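Local coordinates for transcriptional regulator PA3341 (Pseudomonas aeruginosa, PDB 2FBH), which probably binds DNA as a dimeric MarR-family transcription factor and carries bound zinc in the crystal, at residues F11-L14 with L15-S19; V42-H45 with L46-R50; G63-G66 with P67-A70; R138-A141 with N142-R146. All coordinates share one frame; numbering follows the deposited sequence. Where two conformers were deposited one is given.

Contact 1: F11-L14 with L15-S19; sequences FGTL and LAQTS. With SO4 (sulfate ion), chain E.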
loop_
_atom_site.group_PDB
_atom_site.type_symbol
_atom_site.label_atom_id
_atom_site.label_comp_id
_atom_site.label_asym_id
_atom_site.label_seq_id
_atom_site.Cartn_x
_atom_site.Cartn_y
_atom_site.Cartn_z
ATOM N N PHE A 11 -12.074 -1.143 8.478
ATOM C CA PHE A 11 -11.602 -2.334 7.841
ATOM C C PHE A 11 -10.539 -1.984 6.799
ATOM O O PHE A 11 -9.539 -2.725 6.661
ATOM C CB PHE A 11 -12.813 -2.928 7.111
ATOM C CG PHE A 11 -12.548 -4.274 6.516
ATOM C CD1 PHE A 11 -13.092 -5.411 7.078
ATOM C CD2 PHE A 11 -11.817 -4.409 5.367
ATOM C CE1 PHE A 11 -12.862 -6.653 6.500
ATOM C CE2 PHE A 11 -11.568 -5.656 4.811
ATOM C CZ PHE A 11 -12.084 -6.761 5.396
ATOM N N GLY A 12 -10.761 -0.916 6.009
ATOM C CA GLY A 12 -9.806 -0.607 4.950
ATOM C C GLY A 12 -8.443 -0.225 5.561
ATOM O O GLY A 12 -7.397 -0.550 5.000
ATOM N N THR A 13 -8.488 0.453 6.702
ATOM C CA THR A 13 -7.265 0.866 7.361
ATOM C C THR A 13 -6.506 -0.329 7.884
ATOM O O THR A 13 -5.288 -0.371 7.755
ATOM C CB THR A 13 -7.514 1.857 8.515
ATOM O OG1 THR A 13 -7.988 3.071 7.934
ATOM C CG2 THR A 13 -6.208 2.139 9.168
ATOM N N LEU A 14 -7.216 -1.330 8.429
ATOM C CA LEU A 14 -6.521 -2.548 8.948
ATOM C C LEU A 14 -5.842 -3.267 7.759
ATOM O O LEU A 14 -4.658 -3.664 7.813
ATOM C CB LEU A 14 -7.512 -3.483 9.620
ATOM C CG LEU A 14 -6.870 -4.845 10.008
ATOM C CD1 LEU A 14 -5.765 -4.743 11.067
ATOM C CD2 LEU A 14 -8.054 -5.759 10.439
ATOM N N LEU A 15 -6.526 -3.332 6.609
ATOM C CA LEU A 15 -5.937 -3.974 5.453
ATOM C C LEU A 15 -4.681 -3.223 4.982
ATOM O O LEU A 15 -3.652 -3.815 4.709
ATOM C CB LEU A 15 -7.005 -4.035 4.316
ATOM C CG LEU A 15 -6.583 -4.426 2.950
ATOM C CD1 LEU A 15 -6.029 -5.834 3.084
ATOM C CD2 LEU A 15 -7.877 -4.474 2.092
ATOM N N ALA A 16 -4.785 -1.888 4.957
ATOM C CA ALA A 16 -3.623 -1.107 4.445
ATOM C C ALA A 16 -2.442 -1.226 5.375
ATOM O O ALA A 16 -1.249 -1.284 4.938
ATOM C CB ALA A 16 -4.052 0.312 4.328
ATOM N N GLN A 17 -2.724 -1.175 6.671
ATOM C CA GLN A 17 -1.649 -1.285 7.675
ATOM C C GLN A 17 -0.930 -2.642 7.649
ATOM O O GLN A 17 0.313 -2.687 7.804
ATOM C CB GLN A 17 -2.224 -1.012 9.050
ATOM C CG GLN A 17 -2.566 0.496 9.246
ATOM C CD GLN A 17 -3.043 0.777 10.698
ATOM O OE1 GLN A 17 -3.124 -0.142 11.535
ATOM N NE2 GLN A 17 -3.291 2.090 11.012
ATOM N N THR A 18 -1.705 -3.717 7.460
ATOM C CA THR A 18 -1.161 -5.061 7.427
ATOM C C THR A 18 -0.305 -5.204 6.167
ATOM O O THR A 18 0.793 -5.716 6.224
ATOM C CB THR A 18 -2.303 -6.109 7.408
ATOM O OG1 THR A 18 -3.154 -5.932 8.552
ATOM C CG2 THR A 18 -1.680 -7.507 7.501
ATOM N N SER A 19 -0.837 -4.729 5.032
ATOM C CA SER A 19 -0.100 -4.721 3.768
ATOM C C SER A 19 1.203 -3.896 3.903
ATOM O O SER A 19 2.238 -4.376 3.475
ATOM C CB SER A 19 -0.959 -4.254 2.622
ATOM O OG SER A 19 -0.200 -4.577 1.396
HETATM S S SO4 E . -11.612 2.627 5.840
HETATM O O1 SO4 E . -12.385 1.471 6.201
HETATM O O2 SO4 E . -10.981 2.520 4.520
HETATM O O3 SO4 E . -10.548 2.672 6.826
HETATM O O4 SO4 E . -12.503 3.834 5.912
#
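Thr18 reaches back one helical turn to Leu14 with both its backbone and its side chain. Its N and OG1 share a single acceptor: Thr18 N bonds Leu14 O at 3.0 Å and Thr18 OG1 bonds the same oxygen at 2.8 Å. With chi1 at -57° the hydroxyl is tucked beside the backbone N, which brings it in 39° above the carbonyl plane. The neighbouring rungs are ordinary helical bonds, from Leu15 N to Phe11 O, Ala16 N to Gly12 O and Gln17 N to Thr13 O.

The remaining side-chain contacts are van der Waals touches of methyls against polar ends. Thr13 CG2 meets Gln17 NE2 at 3.5 Å, and Leu14 CD1 lies beside the hydroxyl of Thr18.

At the start of helix 11-29 a sulfate, probably from the crystallisation liquor, is held by two backbone N-H groups and a hydroxyl. Gly12 N gives to its O1 at 2.9 Å, while Thr13 OG1 reaches O3 at 2.8 Å and Thr13 N adds a weak bond to that oxygen. Arg23, Arg48 and Arg117 of the second subunit complete the site. Such a setting suggests an electropositive, anion-accepting pocket at the dimer interface.

Contact 2: V42-H45 with L46-R50; sequences VLLH and LARHR. With ZN (zinc ion), chain D; SO4 (sulfate ion), chain B.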
loop_
_atom_site.group_PDB
_atom_site.type_symbol
_atom_site.label_atom_id
_atom_site.label_comp_id
_atom_site.label_asym_id
_atom_site.label_seq_id
_atom_site.Cartn_x
_atom_site.Cartn_y
_atom_site.Cartn_z
ATOM N N VAL A 42 9.131 -4.861 -8.738
ATOM C CA VAL A 42 9.109 -5.037 -10.179
ATOM C C VAL A 42 9.740 -6.386 -10.577
ATOM O O VAL A 42 9.103 -7.138 -11.290
ATOM C CB VAL A 42 9.775 -3.803 -10.893
ATOM C CG1 VAL A 42 9.907 -4.053 -12.389
ATOM C CG2 VAL A 42 8.918 -2.497 -10.629
ATOM N N LEU A 43 10.977 -6.696 -10.094
ATOM C CA LEU A 43 11.652 -7.966 -10.301
ATOM C C LEU A 43 10.789 -9.117 -9.846
ATOM O O LEU A 43 10.630 -10.109 -10.540
ATOM C CB LEU A 43 12.940 -8.007 -9.492
ATOM C CG LEU A 43 14.054 -7.136 -10.072
ATOM C CD1 LEU A 43 15.340 -7.407 -9.281
ATOM C CD2 LEU A 43 14.330 -7.458 -11.647
ATOM N N LEU A 44 10.180 -8.948 -8.670
ATOM C CA LEU A 44 9.415 -10.075 -8.128
ATOM C C LEU A 44 8.252 -10.346 -9.065
ATOM O O LEU A 44 8.007 -11.497 -9.406
ATOM C CB LEU A 44 8.906 -9.726 -6.753
ATOM C CG LEU A 44 9.080 -10.770 -5.707
ATOM C CD1 LEU A 44 8.069 -10.467 -4.620
ATOM C CD2 LEU A 44 9.023 -12.203 -6.263
ATOM N N HIS A 45 7.569 -9.296 -9.527
ATOM C CA HIS A 45 6.437 -9.478 -10.406
ATOM C C HIS A 45 6.819 -10.021 -11.790
ATOM O O HIS A 45 6.102 -10.845 -12.377
ATOM C CB HIS A 45 5.650 -8.197 -10.481
ATOM C CG HIS A 45 4.849 -7.925 -9.228
ATOM N ND1 HIS A 45 3.473 -7.783 -9.236
ATOM C CD2 HIS A 45 5.225 -7.825 -7.926
ATOM C CE1 HIS A 45 3.045 -7.543 -8.001
ATOM N NE2 HIS A 45 4.089 -7.565 -7.189
ATOM N N LEU A 46 7.984 -9.612 -12.294
ATOM C CA LEU A 46 8.491 -10.198 -13.521
ATOM C C LEU A 46 8.771 -11.669 -13.352
ATOM O O LEU A 46 8.558 -12.466 -14.270
ATOM C CB LEU A 46 9.787 -9.465 -13.957
ATOM C CG LEU A 46 9.489 -8.129 -14.584
ATOM C CD1 LEU A 46 10.874 -7.398 -14.782
ATOM C CD2 LEU A 46 8.793 -8.256 -15.918
ATOM N N ALA A 47 9.296 -12.039 -12.200
ATOM C CA ALA A 47 9.675 -13.420 -11.949
ATOM C C ALA A 47 8.425 -14.293 -11.920
ATOM O O ALA A 47 8.497 -15.514 -12.198
ATOM C CB ALA A 47 10.336 -13.515 -10.606
ATOM N N ARG A 48 7.326 -13.681 -11.510
ATOM C CA ARG A 48 6.103 -14.457 -11.211
ATOM C C ARG A 48 5.123 -14.620 -12.335
ATOM O O ARG A 48 4.237 -15.490 -12.273
ATOM C CB ARG A 48 5.368 -13.838 -10.054
ATOM C CG ARG A 48 6.108 -14.142 -8.767
ATOM C CD ARG A 48 5.418 -13.470 -7.576
ATOM N NE ARG A 48 6.174 -13.845 -6.373
ATOM C CZ ARG A 48 5.901 -13.383 -5.155
ATOM N NH1 ARG A 48 4.873 -12.553 -4.989
ATOM N NH2 ARG A 48 6.614 -13.809 -4.106
ATOM N N HIS A 49 5.222 -13.783 -13.345
ATOM C CA HIS A 49 4.361 -14.040 -14.485
ATOM C C HIS A 49 5.079 -14.749 -15.613
ATOM O O HIS A 49 6.301 -14.604 -15.753
ATOM C CB HIS A 49 3.611 -12.772 -14.793
ATOM C CG HIS A 49 2.814 -12.318 -13.617
ATOM N ND1 HIS A 49 1.578 -12.846 -13.305
ATOM C CD2 HIS A 49 3.136 -11.495 -12.590
ATOM C CE1 HIS A 49 1.136 -12.309 -12.185
ATOM N NE2 HIS A 49 2.063 -11.485 -11.731
ATOM N N ARG A 50 4.401 -15.635 -16.354
ATOM C CA ARG A 50 5.172 -16.291 -17.448
ATOM C C ARG A 50 5.287 -15.429 -18.701
ATOM O O ARG A 50 6.310 -15.476 -19.403
ATOM C CB ARG A 50 4.724 -17.703 -17.811
ATOM C CG ARG A 50 5.905 -18.497 -18.380
ATOM C CD ARG A 50 5.495 -19.465 -19.497
ATOM N NE ARG A 50 5.246 -18.794 -20.772
ATOM C CZ ARG A 50 4.078 -18.268 -21.136
ATOM N NH1 ARG A 50 3.014 -18.329 -20.335
ATOM N NH2 ARG A 50 3.969 -17.673 -22.309
HETATM ZN ZN ZN D . 2.733 -9.794 -10.985
HETATM S S SO4 B . 3.977 -12.586 -1.279
HETATM O O1 SO4 B . 3.118 -13.559 -0.664
HETATM O O2 SO4 B . 4.184 -11.387 -0.459
HETATM O O3 SO4 B . 3.262 -12.176 -2.473
HETATM O O4 SO4 B . 5.287 -13.247 -1.601
HETATM O O HOH W 1 2.537 -10.890 -9.189
#
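His45 and His49, four residues apart at the end of helix 39-48, flank one zinc ion. His49 NE2 is the close ligand, 2.0 Å from the metal, and a water is a second ligand at 2.1 Å. The zinc lies well out of the plane of the His45 ring, and His45 ND1 is at most a long, weak ligand at 2.8 Å from it. The zinc-bound water lies above one face of the His45 ring, toward its rim. The His49 ring presents its CD2 edge to the carbonyl of His45, with CD2 3.0 Å from His45 O, and His49 N gives a hydrogen bond to that same oxygen. His45 ND1 is also hydrogen-bonded to Ser61 OG.

A second polar site grows from Arg48. Its chain is extended from CG to NE and runs across Leu44, whose CD2 lies 3.3 Å from Arg48 NE over one face of the guanidinium. The group then grips a sulfate with two parallel prongs, NH1 to O3 at 3.0 Å and NH2 to O4 at 2.9 Å, and NH2 also makes a salt bridge to Glu110.

Val42 CG1 packs on Leu46 CD1 at 4.2 Å, and Val42 also meets helices 55-62 and 66-78. A histidine in the last turn of helix 39-48 and another just past its end thus share a zinc site within the MarR-type winged-helix domain.

Contact 3: G63-G66 with P67-A70; sequences GVEG and PTLA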
loop_
_atom_site.group_PDB
_atom_site.type_symbol
_atom_site.label_atom_id
_atom_site.label_comp_id
_atom_site.label_asym_id
_atom_site.label_seq_id
_atom_site.Cartn_x
_atom_site.Cartn_y
_atom_site.Cartn_z
ATOM N N GLY A 63 1.873 -1.614 -8.953
ATOM C CA GLY A 63 0.933 -0.724 -8.303
ATOM C C GLY A 63 1.327 0.730 -8.347
ATOM O O GLY A 63 1.135 1.450 -7.376
ATOM N N VAL A 64 1.880 1.157 -9.478
ATOM C CA VAL A 64 2.610 2.410 -9.550
ATOM C C VAL A 64 2.201 3.012 -10.871
ATOM O O VAL A 64 1.828 2.268 -11.803
ATOM C CB VAL A 64 4.133 2.094 -9.486
ATOM C CG1 VAL A 64 4.739 2.011 -10.870
ATOM C CG2 VAL A 64 4.896 3.055 -8.587
ATOM N N GLU A 65 2.251 4.347 -10.954
ATOM C CA GLU A 65 2.006 5.104 -12.196
ATOM C C GLU A 65 3.088 4.768 -13.221
ATOM O O GLU A 65 4.207 4.430 -12.837
ATOM C CB GLU A 65 2.047 6.608 -11.902
ATOM C CG GLU A 65 1.428 7.534 -12.963
ATOM C CD GLU A 65 1.741 9.009 -12.698
ATOM O OE1 GLU A 65 2.639 9.268 -11.874
ATOM O OE2 GLU A 65 1.108 9.903 -13.313
ATOM N N GLY A 66 2.755 4.885 -14.508
ATOM C CA GLY A 66 3.684 4.611 -15.603
ATOM C C GLY A 66 5.022 5.335 -15.577
ATOM O O GLY A 66 6.060 4.684 -15.677
ATOM N N PRO A 67 5.008 6.679 -15.513
ATOM C CA PRO A 67 6.253 7.456 -15.315
ATOM C C PRO A 67 7.140 7.047 -14.113
ATOM O O PRO A 67 8.372 7.184 -14.172
ATOM C CB PRO A 67 5.755 8.900 -15.116
ATOM C CG PRO A 67 4.229 8.829 -15.099
ATOM C CD PRO A 67 3.855 7.556 -15.784
ATOM N N THR A 68 6.509 6.624 -13.018
ATOM C CA THR A 68 7.242 6.090 -11.900
ATOM C C THR A 68 7.893 4.803 -12.319
ATOM O O THR A 68 9.087 4.617 -12.076
ATOM C CB THR A 68 6.349 5.844 -10.669
ATOM O OG1 THR A 68 5.850 7.103 -10.234
ATOM C CG2 THR A 68 7.151 5.275 -9.542
ATOM N N LEU A 69 7.133 3.909 -12.959
ATOM C CA LEU A 69 7.748 2.633 -13.388
ATOM C C LEU A 69 8.926 2.914 -14.369
ATOM O O LEU A 69 9.898 2.216 -14.335
ATOM C CB LEU A 69 6.731 1.641 -14.026
ATOM C CG LEU A 69 7.267 0.237 -14.315
ATOM C CD1 LEU A 69 7.729 -0.515 -13.072
ATOM C CD2 LEU A 69 6.278 -0.591 -15.156
ATOM N N ALA A 70 8.804 3.886 -15.260
ATOM C CA ALA A 70 9.878 4.130 -16.242
ATOM C C ALA A 70 11.214 4.374 -15.533
ATOM O O ALA A 70 12.213 3.840 -15.972
ATOM C CB ALA A 70 9.572 5.287 -17.158
HETATM O O HOH W 2 3.422 6.195 -9.076
#
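Val64 and Thr68 press together across the turn, and this is the tight part: Val64 CG2 and Thr68 CG2 are 3.3 Å apart, closer than two methyls usually come. Val64 has chi1 at 95°, off the staggered positions, consistent with some strain. Its other methyl, CG1, lies 3.8 Å from Leu69 CB, the two side chains crossing at about a right angle. Leu69 then carries on toward Leu58 and Ala59 of helix 55-62 and so joins the two helices.

The backbone begins the new helix cleanly. Leu69 N bonds Glu65 O at 3.0 Å and Ala70 N bonds Gly66 O at 2.9 Å.

The outer side is looser. A water sits between Glu65 N, 2.9 Å away, and Thr68 OG1, 2.8 Å away. Thr68 holds its hydroxyl beside its own backbone N, chi1 -64°, facing that water. The Glu65 carboxylate lies beside the Pro67 ring, but Glu65 was deposited in two conformers, which makes that packing doubtful.

With Glu65 at the N-cap, the water links the N-cap amide to the Thr68 hydroxyl, a solvent-mediated echo of half a capping box. Residues 63-66 are the turn of a helix-turn-helix, between helix 55-62 and helix 66-78, the latter probably the recognition helix as in other MarR proteins.

Contact 4: R138-A141 with N142-R146; sequences RILA and NLENR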
loop_
_atom_site.group_PDB
_atom_site.type_symbol
_atom_site.label_atom_id
_atom_site.label_comp_id
_atom_site.label_asym_id
_atom_site.label_seq_id
_atom_site.Cartn_x
_atom_site.Cartn_y
_atom_site.Cartn_z
ATOM N N ARG A 138 -13.319 -11.068 -3.126
ATOM C CA ARG A 138 -14.646 -10.423 -3.351
ATOM C C ARG A 138 -14.532 -8.935 -3.266
ATOM O O ARG A 138 -15.100 -8.194 -4.080
ATOM C CB ARG A 138 -15.734 -10.937 -2.409
ATOM C CG ARG A 138 -17.102 -10.299 -2.739
ATOM C CD ARG A 138 -17.536 -10.485 -4.216
ATOM N NE ARG A 138 -18.677 -9.578 -4.444
ATOM C CZ ARG A 138 -19.970 -9.889 -4.239
ATOM N NH1 ARG A 138 -20.911 -8.957 -4.477
ATOM N NH2 ARG A 138 -20.336 -11.102 -3.817
ATOM N N ILE A 139 -13.743 -8.460 -2.301
ATOM C CA ILE A 139 -13.513 -6.989 -2.211
ATOM C C ILE A 139 -12.884 -6.528 -3.505
ATOM O O ILE A 139 -13.298 -5.542 -4.148
ATOM C CB ILE A 139 -12.609 -6.655 -0.962
ATOM C CG1 ILE A 139 -13.386 -6.953 0.378
ATOM C CG2 ILE A 139 -12.082 -5.176 -1.094
ATOM C CD1 ILE A 139 -12.452 -6.940 1.608
ATOM N N LEU A 140 -11.812 -7.201 -3.930
ATOM C CA LEU A 140 -11.232 -6.816 -5.215
ATOM C C LEU A 140 -12.187 -6.862 -6.413
ATOM O O LEU A 140 -12.154 -5.941 -7.261
ATOM C CB LEU A 140 -10.006 -7.682 -5.471
ATOM C CG LEU A 140 -8.971 -7.300 -6.506
ATOM C CD1 LEU A 140 -8.390 -5.930 -6.200
ATOM C CD2 LEU A 140 -7.847 -8.480 -6.549
ATOM N N ALA A 141 -13.040 -7.887 -6.479
ATOM C CA ALA A 141 -14.024 -7.952 -7.606
ATOM C C ALA A 141 -14.992 -6.814 -7.484
ATOM O O ALA A 141 -15.390 -6.222 -8.546
ATOM C CB ALA A 141 -14.770 -9.277 -7.527
ATOM N N ASN A 142 -15.384 -6.466 -6.250
ATOM C CA ASN A 142 -16.335 -5.345 -6.061
ATOM C C ASN A 142 -15.706 -4.067 -6.574
ATOM O O ASN A 142 -16.401 -3.160 -7.120
ATOM C CB ASN A 142 -16.769 -5.163 -4.631
ATOM C CG ASN A 142 -17.739 -6.254 -4.165
ATOM O OD1 ASN A 142 -18.434 -6.861 -4.986
ATOM N ND2 ASN A 142 -17.822 -6.464 -2.866
ATOM N N LEU A 143 -14.412 -3.979 -6.368
ATOM C CA LEU A 143 -13.702 -2.763 -6.822
ATOM C C LEU A 143 -13.512 -2.769 -8.316
ATOM O O LEU A 143 -13.546 -1.714 -8.927
ATOM C CB LEU A 143 -12.348 -2.607 -6.116
ATOM C CG LEU A 143 -12.549 -2.082 -4.697
ATOM C CD1 LEU A 143 -11.409 -2.473 -3.739
ATOM C CD2 LEU A 143 -12.676 -0.565 -4.733
ATOM N N GLU A 144 -13.234 -3.933 -8.874
ATOM C CA GLU A 144 -12.832 -4.059 -10.287
ATOM C C GLU A 144 -14.064 -4.025 -11.148
ATOM O O GLU A 144 -14.038 -3.481 -12.228
ATOM C CB GLU A 144 -11.997 -5.329 -10.505
ATOM C CG GLU A 144 -10.550 -5.100 -9.913
ATOM C CD GLU A 144 -9.540 -6.229 -10.098
ATOM O OE1 GLU A 144 -9.907 -7.398 -10.325
ATOM O OE2 GLU A 144 -8.330 -5.907 -9.979
ATOM N N ASN A 145 -15.158 -4.566 -10.624
ATOM C CA ASN A 145 -16.486 -4.383 -11.192
ATOM C C ASN A 145 -17.112 -3.020 -10.793
ATOM O O ASN A 145 -18.314 -2.929 -10.546
ATOM C CB ASN A 145 -17.412 -5.561 -10.793
ATOM C CG ASN A 145 -16.893 -6.937 -11.271
ATOM O OD1 ASN A 145 -16.331 -7.047 -12.353
ATOM N ND2 ASN A 145 -17.146 -7.998 -10.485
ATOM N N ARG A 146 -16.304 -1.959 -10.752
ATOM C CA ARG A 146 -16.823 -0.577 -10.594
ATOM C C ARG A 146 -17.185 0.171 -11.899
ATOM O O ARG A 146 -16.639 -0.097 -12.981
ATOM C CB ARG A 146 -15.901 0.292 -9.716
ATOM C CG ARG A 146 -15.582 -0.323 -8.331
ATOM C CD ARG A 146 -15.580 0.640 -7.144
ATOM N NE ARG A 146 -16.920 1.156 -6.864
ATOM C CZ ARG A 146 -17.884 0.509 -6.211
ATOM N NH1 ARG A 146 -19.064 1.096 -6.066
ATOM N NH2 ARG A 146 -17.690 -0.708 -5.704
#
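Asn142 opens the second segment by gripping Arg138, one turn earlier, in two ways. Its N bonds Arg138 O, and its OD1 receives Arg138 NE at 2.8 Å in a nearly straight bond, 163° at the hydrogen; NH1 adds a weak second bond at 3.3 Å to the same OD1. The oxygen meets the guanidinium at its edge, in plane, yet the two flat groups stand 76° apart, so NE approaches from above the amide plane. The bend in the arginine chain at chi2, 55°, turns the guanidinium toward the next turn of the helix and this oxygen. The amide's other end is used too: Asn142 ND2 bonds Val120 O and Thr122 O of the second subunit.

Leu143 lies side by side with Ile139, Leu143 CD1 to Ile139 CG2 at 3.8 Å, both pointing the same way; Ile139 packs on Ile124 of the second subunit and Leu143 on its Glu25. This is the C-terminal helix 126-144, which in MarR proteins helps build the dimer interface.

Glu144 runs its extended chain across Leu140, OE2 3.8 Å from Leu140 CD1, while its N bonds Leu140 O at 2.8 Å.

Asn145, the first residue to leave helical geometry, still gives its N to Ala141 O at 2.7 Å. The terminal Arg146, whose placement is less certain, is modelled with NH1 in a salt bridge to Asp119 of the second subunit.

Contact 2 is the buried one, near the centre of the chain, though it reaches the second subunit through Arg48; contact 3 lies at the surface, and contacts 1 and 4 are partly buried at the dimer interface. No two share a helix, but two pairs touch: Phe11 of contact 1 packs on Ile139 of contact 4, and Val42 of contact 2 on Leu69 of contact 3. Across the dimer, Gly12 and Thr13 of one subunit and Arg48 of the other hold one and the same sulfate between them. Metal binding belongs to contact 2, a water-bridged helix start to contact 3, and an arginine–amide pair beside the second subunit to contact 4.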